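Local coordinates for histone acetyltransferase HPA2 and related acetyltransferases (Corynebacterium glutamicum ATCC 13032, PDB 2QEC), which probably transfers acyl groups, most likely acetyl from acetyl-CoA, as a member of the GCN5-related N-acetyltransferase (GNAT) family, at residues P4-A9 with I63-R67; V76-P82 with H125-V131. The protein carries 1 engineered substitution. Numbering follows the deposited sequence.

Contact 1 of 2, residues P4-A9 with I63-R67; sequences PTVLPA and IDVAR. With EDO (1,2-ethanediol), chain H; EDO (1,2-ethanediol), chain C.
The N-terminal strand of the GNAT fold pairs here with its antiparallel neighbour at one edge of the central sheet. Extended strands 5-8 and 63-67 approach to 4.6 Å between axes, with 149° between N-to-C directions. Thr5 with Arg67 and Leu7 with Val65 are hydrogen-bonded pairs (CA-CA 5.7 Å each); Val6 with Ala66 and Pro8 with Asp64 are non-hydrogen-bonded pairs (CA-CA 4.5 Å each). Leu7 N donates to Val65 O at 3.1 Å, and Val65 N returns to Leu7 O at 2.8 Å. Arg67 N reaches Thr5 O at 3.2 Å; Thr5 N to Arg67 O, 3.3 Å, is weak. Pro8 needs no amide hydrogen at its non-hydrogen-bonded place. Ala9 N donates to Ile63 O, a less surely placed atom, at 2.9 Å.

Val6 (chi1 t) and Ala66 share the face covered by helix 142-154, with Val6 CG2 4.1 Å from Ala66 CB. Thr5, Leu7, Val65 and Arg67 point to the other face. Ala9 CB lies 3.7 Å from Ile63 CG2 and 4.2 Å from Val65 CG1; Ile17 of helix 14-25 packs on all three. The Arg67 side chain (m, t, t) leans obliquely back, its NH1 4.2 Å from Leu7 CD1. Arg67 NH1 donates to two waters, each oxygen at 2.9 Å; one donates to Thr5 O at 3.0 Å, the other to Pro8 O at 2.5 Å. Arg67 also forms a salt bridge with Asp13, as Asp64 does with Arg153. Asp64 OD1 accepts from ethanediol O1 at 2.7 Å, probably a crystallisation component. This antiparallel ladder is the first strand pairing of the GNAT sheet.

Contact 2 of 2, residues V76-P82 with H125-V131; sequences VALWDRP and HWYLYTV. With EDO (1,2-ethanediol), chain D.
This is an antiparallel strand pairing with a classic beta bulge, mid-sheet in the GNAT fold. Strands 76-80 and 126-131 have axes 4.6 Å apart, with 148° between their N-to-C directions. Ala77-Val131 (CA-CA 4.4 Å) and Trp79-Leu128 (4.7 Å) are non-hydrogen-bonded pairs. Leu78 N donates to Thr130 O and Tyr129 N to Leu78 O, both at 2.9 Å, so Tyr129 and Thr130 both face Leu78. The register shifts by one between Leu78 and Trp79, where Tyr129 leaves the extended conformation (phi/psi -77/-52). Asp80 and Tyr127 exchange two hydrogen bonds, N to O, each 2.9 Å.

Leu128 CD1 (chi1 t) and Pro82 CD make CH-pi contacts 3.8 and 3.5 Å from the five-membered-ring centroids of Trp79 and Trp126 (both m), respectively. Asp80 OD2 hydrogen-bonds to Tyr57 OH, and Trp126 NE1 to Glu157 OE1. Past the bulge, Val131 N turns from strand 76-80 and donates weakly to ethanediol O2 at 3.0 Å, probably from the crystallisation liquor. GNAT enzymes usually bind acetyl-CoA pantetheine here, so a cofactor site is plausible.

How the contacts relate
From the N terminus, strand 5-8 leads through helices 14-25, 29-32 and 43-60 to strand 61-67, where contact 1 closes that mostly helical loop. The chain then turns into strand 73-80. Contact 2 closes a second loop when strand 126-133 pairs with it. The loops follow in series and neither nest nor cross. The centres of contacts 1 and 2 are about 13 Å apart, but the contacts meet where strands 61-67 and 73-80 lie side by side. Asp64 N probably forms a hydrogen bond to Ala77 O at 3.0 Å, and Ile63 CG1 packs on Leu78 CD2 at 3.8 Å. Together they join the first four strands of the sheet, from its edge to its middle.

Contact 1 of 2, residues P4-A9 with I63-R67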
ATOM      1  N   PRO A   4      30.926   1.800   6.137  1.00 61.74           N
ATOM      2  CA  PRO A   4      30.693   2.205   7.514  1.00 58.36           C
ATOM      3  C   PRO A   4      29.882   1.190   8.320  1.00 57.27           C
ATOM      4  O   PRO A   4      29.063   0.434   7.774  1.00 61.79           O
ATOM      5  CB  PRO A   4      29.931   3.511   7.365  1.00 58.14           C
ATOM      6  CG  PRO A   4      29.436   3.535   5.980  1.00 59.22           C
ATOM      7  CD  PRO A   4      30.414   2.790   5.181  1.00 59.98           C
ATOM      8  N   THR A   5      30.091   1.207   9.624  1.00 51.93           N
ATOM      9  CA  THR A   5      29.468   0.255  10.492  0.50 49.31           C
ATOM     10  C   THR A   5      28.280   0.933  11.201  1.00 46.29           C
ATOM     11  O   THR A   5      28.361   2.090  11.568  1.00 47.27           O
ATOM     12  CB  THR A   5      30.567  -0.306  11.350  0.50 48.45           C
ATOM     13  OG1 THR A   5      31.404  -1.082  10.478  0.50 48.47           O
ATOM     14  CG2 THR A   5      30.072  -1.170  12.448  0.50 50.19           C
ATOM     15  N   VAL A   6      27.176   0.208  11.321  1.00 43.55           N
ATOM     16  CA  VAL A   6      25.932   0.784  11.799  1.00 42.06           C
ATOM     17  C   VAL A   6      25.523   0.175  13.126  1.00 40.47           C
ATOM     18  O   VAL A   6      25.504  -1.032  13.276  1.00 40.38           O
ATOM     19  CB  VAL A   6      24.820   0.668  10.729  1.00 41.20           C
ATOM     20  CG1 VAL A   6      23.503   1.297  11.249  1.00 39.54           C
ATOM     21  CG2 VAL A   6      25.233   1.380   9.431  1.00 42.87           C
ATOM     22  N   LEU A   7      25.204   1.042  14.094  1.00 42.74           N
ATOM     23  CA  LEU A   7      24.732   0.681  15.425  1.00 39.84           C
ATOM     24  C   LEU A   7      23.685   1.684  15.927  1.00 40.48           C
ATOM     25  O   LEU A   7      23.571   2.822  15.410  1.00 38.93           O
ATOM     26  CB  LEU A   7      25.852   0.658  16.446  1.00 38.24           C
ATOM     27  CG  LEU A   7      27.008  -0.328  16.217  1.00 41.91           C
ATOM     28  CD1 LEU A   7      28.174   0.002  17.112  1.00 40.32           C
ATOM     29  CD2 LEU A   7      26.580  -1.734  16.482  1.00 43.04           C
ATOM     30  N   PRO A   8      22.918   1.265  16.932  1.00 43.05           N
ATOM     31  CA  PRO A   8      22.026   2.237  17.571  1.00 41.69           C
ATOM     32  C   PRO A   8      22.814   3.376  18.193  1.00 41.49           C
ATOM     33  O   PRO A   8      23.954   3.184  18.667  1.00 41.16           O
ATOM     34  CB  PRO A   8      21.294   1.388  18.637  1.00 43.96           C
ATOM     35  CG  PRO A   8      21.397  -0.037  18.138  1.00 45.11           C
ATOM     36  CD  PRO A   8      22.761  -0.085  17.528  1.00 41.97           C
ATOM     37  N   ALA A   9      22.211   4.571  18.154  1.00 40.93           N
ATOM     38  CA  ALA A   9      22.778   5.758  18.774  1.00 40.15           C
ATOM     39  C   ALA A   9      22.685   5.650  20.277  1.00 41.92           C
ATOM     40  O   ALA A   9      21.816   4.971  20.808  1.00 40.26           O
ATOM     41  CB  ALA A   9      22.034   6.998  18.322  1.00 41.15           C
ATOM     42  N   ILE A  63      17.084   5.031  16.211  1.00 39.98           N
ATOM     43  CA  ILE A  63      18.060   5.926  15.647  1.00 40.31           C
ATOM     44  C   ILE A  63      19.326   5.124  15.409  1.00 38.92           C
ATOM     45  O   ILE A  63      19.896   4.558  16.349  1.00 38.02           O
ATOM     46  CB  ILE A  63      18.358   7.093  16.614  1.00 40.14           C
ATOM     47  CG1 ILE A  63      17.057   7.801  17.010  1.00 42.16           C
ATOM     48  CG2 ILE A  63      19.374   8.077  16.000  1.00 44.82           C
ATOM     49  CD1 ILE A  63      17.262   8.801  18.196  1.00 46.48           C
ATOM     50  N   ASP A  64      19.698   5.001  14.142  1.00 38.92           N
ATOM     51  CA  ASP A  64      20.919   4.292  13.744  1.00 40.62           C
ATOM     52  C   ASP A  64      21.970   5.313  13.342  1.00 39.28           C
ATOM     53  O   ASP A  64      21.655   6.334  12.715  1.00 39.73           O
ATOM     54  CB  ASP A  64      20.626   3.356  12.579  1.00 41.43           C
ATOM     55  CG  ASP A  64      19.711   2.206  12.951  1.00 42.54           C
ATOM     56  OD1 ASP A  64      19.609   1.850  14.164  1.00 48.19           O
ATOM     57  OD2 ASP A  64      19.156   1.609  11.997  1.00 47.39           O
ATOM     58  N   VAL A  65      23.227   5.057  13.695  1.00 41.96           N
ATOM     59  CA  VAL A  65      24.313   5.849  13.189  1.00 40.14           C
ATOM     60  C   VAL A  65      25.313   4.971  12.460  1.00 40.34           C
ATOM     61  O   VAL A  65      25.553   3.835  12.858  1.00 41.09           O
ATOM     62  CB  VAL A  65      25.119   6.613  14.300  1.00 41.45           C
ATOM     63  CG1 VAL A  65      24.289   7.702  14.879  1.00 46.09           C
ATOM     64  CG2 VAL A  65      25.610   5.693  15.408  1.00 39.44           C
ATOM     65  N   ALA A  66      25.938   5.565  11.445  1.00 41.93           N
ATOM     66  CA  ALA A  66      27.055   4.994  10.703  1.00 37.69           C
ATOM     67  C   ALA A  66      28.301   5.767  11.081  1.00 36.44           C
ATOM     68  O   ALA A  66      28.257   6.986  11.091  1.00 37.65           O
ATOM     69  CB  ALA A  66      26.796   5.168   9.230  1.00 39.71           C
ATOM     70  N   ARG A  67      29.402   5.071  11.326  1.00 36.91           N
ATOM     71  CA  ARG A  67      30.646   5.684  11.659  1.00 38.32           C
ATOM     72  C   ARG A  67      31.659   5.247  10.639  1.00 42.46           C
ATOM     73  O   ARG A  67      31.607   4.097  10.154  1.00 45.05           O
ATOM     74  CB  ARG A  67      31.094   5.275  13.069  1.00 39.42           C
ATOM     75  CG  ARG A  67      30.143   5.767  14.211  1.00 37.24           C
ATOM     76  CD  ARG A  67      30.704   5.374  15.569  1.00 39.75           C
ATOM     77  NE  ARG A  67      29.958   5.983  16.677  1.00 35.53           N
ATOM     78  CZ  ARG A  67      28.922   5.423  17.295  1.00 43.11           C
ATOM     79  NH1 ARG A  67      28.482   4.213  16.956  1.00 40.71           N
ATOM     80  NH2 ARG A  67      28.325   6.083  18.275  1.00 37.40           N
TER
HETATM   81  C1  EDO H 210      18.439   2.306  17.032  1.00 29.22           C
HETATM   82  O1  EDO H 210      18.470   1.032  16.464  1.00 39.19           O
HETATM   83  C2  EDO H 210      17.769   2.421  18.382  1.00 46.43           C
HETATM   84  O2  EDO H 210      17.721   3.802  18.736  1.00 32.57           O
HETATM   85  C1  EDO C 205      18.397   6.125  20.560  1.00 57.11           C
HETATM   86  O1  EDO C 205      19.247   5.024  20.198  1.00 53.89           O
HETATM   87  C2  EDO C 205      17.587   5.771  21.810  1.00 61.22           C
HETATM   88  O2  EDO C 205      18.087   6.488  22.941  1.00 67.42           O
HETATM   89  O   HOH W   1      28.370   2.745  14.454  1.00 34.97           O
HETATM   90  O   HOH W   2      33.299   1.621  10.788  1.00 37.41           O
HETATM   91  O   HOH W   3      26.398   3.815  18.994  1.00 30.41           O

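Contact 2 of 2, residues V76-P82 with H125-V131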
ATOM      1  N   VAL A  76      23.082   9.070   9.613  1.00 40.74           N
ATOM      2  CA  VAL A  76      22.045   8.771  10.576  0.50 41.10           C
ATOM      3  C   VAL A  76      20.763   8.386   9.836  1.00 40.54           C
ATOM      4  O   VAL A  76      20.461   8.911   8.749  1.00 42.12           O
ATOM      5  CB  VAL A  76      21.834   9.944  11.601  0.50 42.18           C
ATOM      6  CG1 VAL A  76      21.319  11.232  10.941  0.50 38.65           C
ATOM      7  CG2 VAL A  76      20.928   9.525  12.755  0.50 43.41           C
ATOM      8  N   ALA A  77      20.035   7.423  10.414  1.00 41.18           N
ATOM      9  CA  ALA A  77      18.690   7.056   9.969  1.00 39.48           C
ATOM     10  C   ALA A  77      17.688   7.041  11.151  1.00 42.14           C
ATOM     11  O   ALA A  77      17.985   6.539  12.262  1.00 43.38           O
ATOM     12  CB  ALA A  77      18.715   5.736   9.239  1.00 41.38           C
ATOM     13  N   LEU A  78      16.476   7.552  10.888  1.00 41.79           N
ATOM     14  CA  LEU A  78      15.395   7.629  11.886  1.00 37.34           C
ATOM     15  C   LEU A  78      14.256   6.772  11.392  1.00 38.32           C
ATOM     16  O   LEU A  78      13.809   6.967  10.284  1.00 35.45           O
ATOM     17  CB  LEU A  78      14.921   9.063  12.069  1.00 38.55           C
ATOM     18  CG  LEU A  78      16.053  10.063  12.496  1.00 39.69           C
ATOM     19  CD1 LEU A  78      15.476  11.465  12.600  1.00 46.28           C
ATOM     20  CD2 LEU A  78      16.606   9.755  13.832  1.00 47.00           C
ATOM     21  N   TRP A  79      13.878   5.812  12.229  1.00 39.50           N
ATOM     22  CA  TRP A  79      12.851   4.821  11.951  1.00 40.05           C
ATOM     23  C   TRP A  79      11.759   4.840  13.035  1.00 39.62           C
ATOM     24  O   TRP A  79      12.052   4.968  14.249  1.00 39.40           O
ATOM     25  CB  TRP A  79      13.512   3.457  11.963  1.00 40.87           C
ATOM     26  CG  TRP A  79      14.559   3.170  10.911  1.00 35.76           C
ATOM     27  CD1 TRP A  79      15.894   3.497  10.952  1.00 38.44           C
ATOM     28  CD2 TRP A  79      14.373   2.401   9.729  1.00 37.30           C
ATOM     29  NE1 TRP A  79      16.527   3.002   9.856  1.00 39.14           N
ATOM     30  CE2 TRP A  79      15.618   2.309   9.092  1.00 38.20           C
ATOM     31  CE3 TRP A  79      13.270   1.764   9.156  1.00 39.43           C
ATOM     32  CZ2 TRP A  79      15.781   1.657   7.882  1.00 40.52           C
ATOM     33  CZ3 TRP A  79      13.431   1.087   7.966  1.00 41.51           C
ATOM     34  CH2 TRP A  79      14.693   1.028   7.349  1.00 38.68           C
ATOM     35  N   ASP A  80      10.504   4.702  12.612  1.00 41.18           N
ATOM     36  CA  ASP A  80       9.390   4.410  13.486  1.00 43.12           C
ATOM     37  C   ASP A  80       9.062   2.935  13.346  1.00 45.66           C
ATOM     38  O   ASP A  80       9.084   2.365  12.253  1.00 41.46           O
ATOM     39  CB  ASP A  80       8.121   5.204  13.114  1.00 44.83           C
ATOM     40  CG  ASP A  80       8.273   6.684  13.357  1.00 53.65           C
ATOM     41  OD1 ASP A  80       8.262   7.100  14.525  1.00 64.74           O
ATOM     42  OD2 ASP A  80       8.404   7.446  12.378  1.00 69.18           O
ATOM     43  N   ARG A  81       8.733   2.334  14.485  1.00 45.67           N
ATOM     44  CA  ARG A  81       8.460   0.919  14.591  1.00 45.25           C
ATOM     45  C   ARG A  81       6.998   0.668  14.304  1.00 41.51           C
ATOM     46  O   ARG A  81       6.177   1.593  14.392  1.00 43.79           O
ATOM     47  CB  ARG A  81       8.842   0.431  16.016  1.00 45.02           C
ATOM     48  CG  ARG A  81      10.290   0.749  16.366  1.00 46.64           C
ATOM     49  CD  ARG A  81      10.613   0.528  17.866  1.00 52.88           C
ATOM     50  NE  ARG A  81      10.432  -0.880  18.192  1.00 57.98           N
ATOM     51  CZ  ARG A  81      11.370  -1.826  18.099  1.00 61.81           C
ATOM     52  NH1 ARG A  81      12.617  -1.545  17.712  1.00 53.06           N
ATOM     53  NH2 ARG A  81      11.044  -3.079  18.408  1.00 60.81           N
ATOM     54  N   PRO A  82       6.655  -0.564  13.934  1.00 40.91           N
ATOM     55  CA  PRO A  82       5.238  -0.819  13.760  1.00 42.70           C
ATOM     56  C   PRO A  82       4.354  -0.588  15.008  1.00 49.04           C
ATOM     57  O   PRO A  82       4.778  -0.837  16.138  1.00 45.96           O
ATOM     58  CB  PRO A  82       5.172  -2.301  13.320  1.00 43.54           C
ATOM     59  CG  PRO A  82       6.475  -2.668  12.898  1.00 41.46           C
ATOM     60  CD  PRO A  82       7.469  -1.757  13.632  1.00 41.59           C
ATOM     61  N   HIS A 125       3.692  -1.412   9.884  1.00 37.76           N
ATOM     62  CA  HIS A 125       4.880  -1.268   9.111  1.00 38.23           C
ATOM     63  C   HIS A 125       5.909  -0.474   9.862  1.00 36.98           C
ATOM     64  O   HIS A 125       5.563   0.363  10.707  1.00 38.29           O
ATOM     65  CB  HIS A 125       4.589  -0.533   7.776  1.00 38.69           C
ATOM     66  CG  HIS A 125       4.018   0.848   7.942  1.00 36.31           C
ATOM     67  ND1 HIS A 125       2.663   1.061   8.091  1.00 36.67           N
ATOM     68  CD2 HIS A 125       4.599   2.076   7.965  1.00 36.80           C
ATOM     69  CE1 HIS A 125       2.442   2.361   8.222  1.00 39.48           C
ATOM     70  NE2 HIS A 125       3.597   3.001   8.136  1.00 38.00           N
ATOM     71  N   TRP A 126       7.174  -0.674   9.491  1.00 38.16           N
ATOM     72  CA  TRP A 126       8.244   0.264   9.849  1.00 37.08           C
ATOM     73  C   TRP A 126       8.181   1.490   8.934  1.00 40.67           C
ATOM     74  O   TRP A 126       7.742   1.389   7.816  1.00 41.22           O
ATOM     75  CB  TRP A 126       9.615  -0.374   9.672  1.00 41.98           C
ATOM     76  CG  TRP A 126       9.896  -1.483  10.625  1.00 39.13           C
ATOM     77  CD1 TRP A 126       9.385  -2.762  10.595  1.00 39.49           C
ATOM     78  CD2 TRP A 126      10.689  -1.394  11.780  1.00 33.20           C
ATOM     79  NE1 TRP A 126       9.857  -3.480  11.670  1.00 40.82           N
ATOM     80  CE2 TRP A 126      10.687  -2.658  12.395  1.00 35.14           C
ATOM     81  CE3 TRP A 126      11.490  -0.352  12.342  1.00 38.42           C
ATOM     82  CZ2 TRP A 126      11.417  -2.915  13.549  1.00 41.49           C
ATOM     83  CZ3 TRP A 126      12.187  -0.617  13.482  1.00 41.74           C
ATOM     84  CH2 TRP A 126      12.162  -1.886  14.066  1.00 38.77           C
ATOM     85  N   TYR A 127       8.608   2.652   9.421  1.00 37.74           N
ATOM     86  CA  TYR A 127       8.697   3.850   8.580  1.00 35.24           C
ATOM     87  C   TYR A 127      10.107   4.354   8.641  1.00 39.17           C
ATOM     88  O   TYR A 127      10.546   4.652   9.710  1.00 36.72           O
ATOM     89  CB  TYR A 127       7.766   4.937   9.119  1.00 35.08           C
ATOM     90  CG  TYR A 127       7.818   6.323   8.487  1.00 31.46           C
ATOM     91  CD1 TYR A 127       7.990   6.500   7.122  1.00 40.73           C
ATOM     92  CD2 TYR A 127       7.679   7.469   9.278  1.00 41.71           C
ATOM     93  CE1 TYR A 127       8.030   7.741   6.563  1.00 38.14           C
ATOM     94  CE2 TYR A 127       7.706   8.709   8.721  1.00 37.08           C
ATOM     95  CZ  TYR A 127       7.863   8.844   7.366  1.00 36.25           C
ATOM     96  OH  TYR A 127       7.912  10.088   6.807  1.00 40.01           O
ATOM     97  N   LEU A 128      10.752   4.472   7.490  1.00 40.29           N
ATOM     98  CA  LEU A 128      12.021   5.166   7.367  1.00 40.13           C
ATOM     99  C   LEU A 128      11.735   6.621   7.094  1.00 38.74           C
ATOM    100  O   LEU A 128      11.352   6.971   5.969  1.00 39.64           O
ATOM    101  CB  LEU A 128      12.852   4.552   6.248  1.00 41.02           C
ATOM    102  CG  LEU A 128      14.173   5.296   6.008  1.00 41.69           C
ATOM    103  CD1 LEU A 128      14.979   5.387   7.297  1.00 42.87           C
ATOM    104  CD2 LEU A 128      14.920   4.612   4.890  1.00 42.31           C
ATOM    105  N   TYR A 129      11.914   7.447   8.130  1.00 37.04           N
ATOM    106  CA  TYR A 129      11.581   8.873   8.132  1.00 37.69           C
ATOM    107  C   TYR A 129      12.630   9.642   7.388  1.00 42.42           C
ATOM    108  O   TYR A 129      12.332  10.425   6.455  1.00 36.47           O
ATOM    109  CB  TYR A 129      11.379   9.400   9.559  1.00 40.14           C
ATOM    110  CG  TYR A 129      11.426  10.911   9.734  1.00 42.65           C
ATOM    111  CD1 TYR A 129      10.619  11.767   8.977  1.00 46.70           C
ATOM    112  CD2 TYR A 129      12.277  11.497  10.649  1.00 41.19           C
ATOM    113  CE1 TYR A 129      10.689  13.181   9.153  1.00 38.61           C
ATOM    114  CE2 TYR A 129      12.330  12.868  10.808  1.00 39.59           C
ATOM    115  CZ  TYR A 129      11.531  13.699  10.044  1.00 42.23           C
ATOM    116  OH  TYR A 129      11.604  15.071  10.241  1.00 43.38           O
ATOM    117  N   THR A 130      13.887   9.435   7.771  1.00 42.83           N
ATOM    118  CA  THR A 130      14.935  10.150   7.142  1.00 44.88           C
ATOM    119  C   THR A 130      16.244   9.350   7.199  1.00 45.61           C
ATOM    120  O   THR A 130      16.494   8.592   8.162  1.00 39.22           O
ATOM    121  CB  THR A 130      15.042  11.555   7.777  1.00 49.23           C
ATOM    122  OG1 THR A 130      15.722  12.432   6.889  1.00 61.88           O
ATOM    123  CG2 THR A 130      15.723  11.502   9.115  1.00 44.18           C
ATOM    124  N   VAL A 131      17.042   9.522   6.150  1.00 45.56           N
ATOM    125  CA  VAL A 131      18.413   9.015   6.081  1.00 45.00           C
ATOM    126  C   VAL A 131      19.291  10.140   5.600  1.00 44.02           C
ATOM    127  O   VAL A 131      19.023  10.780   4.589  1.00 39.75           O
ATOM    128  CB  VAL A 131      18.502   7.687   5.221  1.00 49.35           C
ATOM    129  CG1 VAL A 131      17.902   7.871   3.865  1.00 57.61           C
ATOM    130  CG2 VAL A 131      19.958   7.213   5.066  1.00 55.17           C
TER
HETATM  131  C1  EDO D 206      14.368   8.106   2.744  1.00 61.45           C
HETATM  132  O1  EDO D 206      13.148   8.277   2.026  1.00 58.17           O
HETATM  133  C2  EDO D 206      14.414   9.058   3.939  1.00 60.46           C
HETATM  134  O2  EDO D 206      15.331  10.165   3.733  1.00 59.81           O
HETATM  135  O   HOH W   4       5.699   2.925  11.529  1.00 47.57           O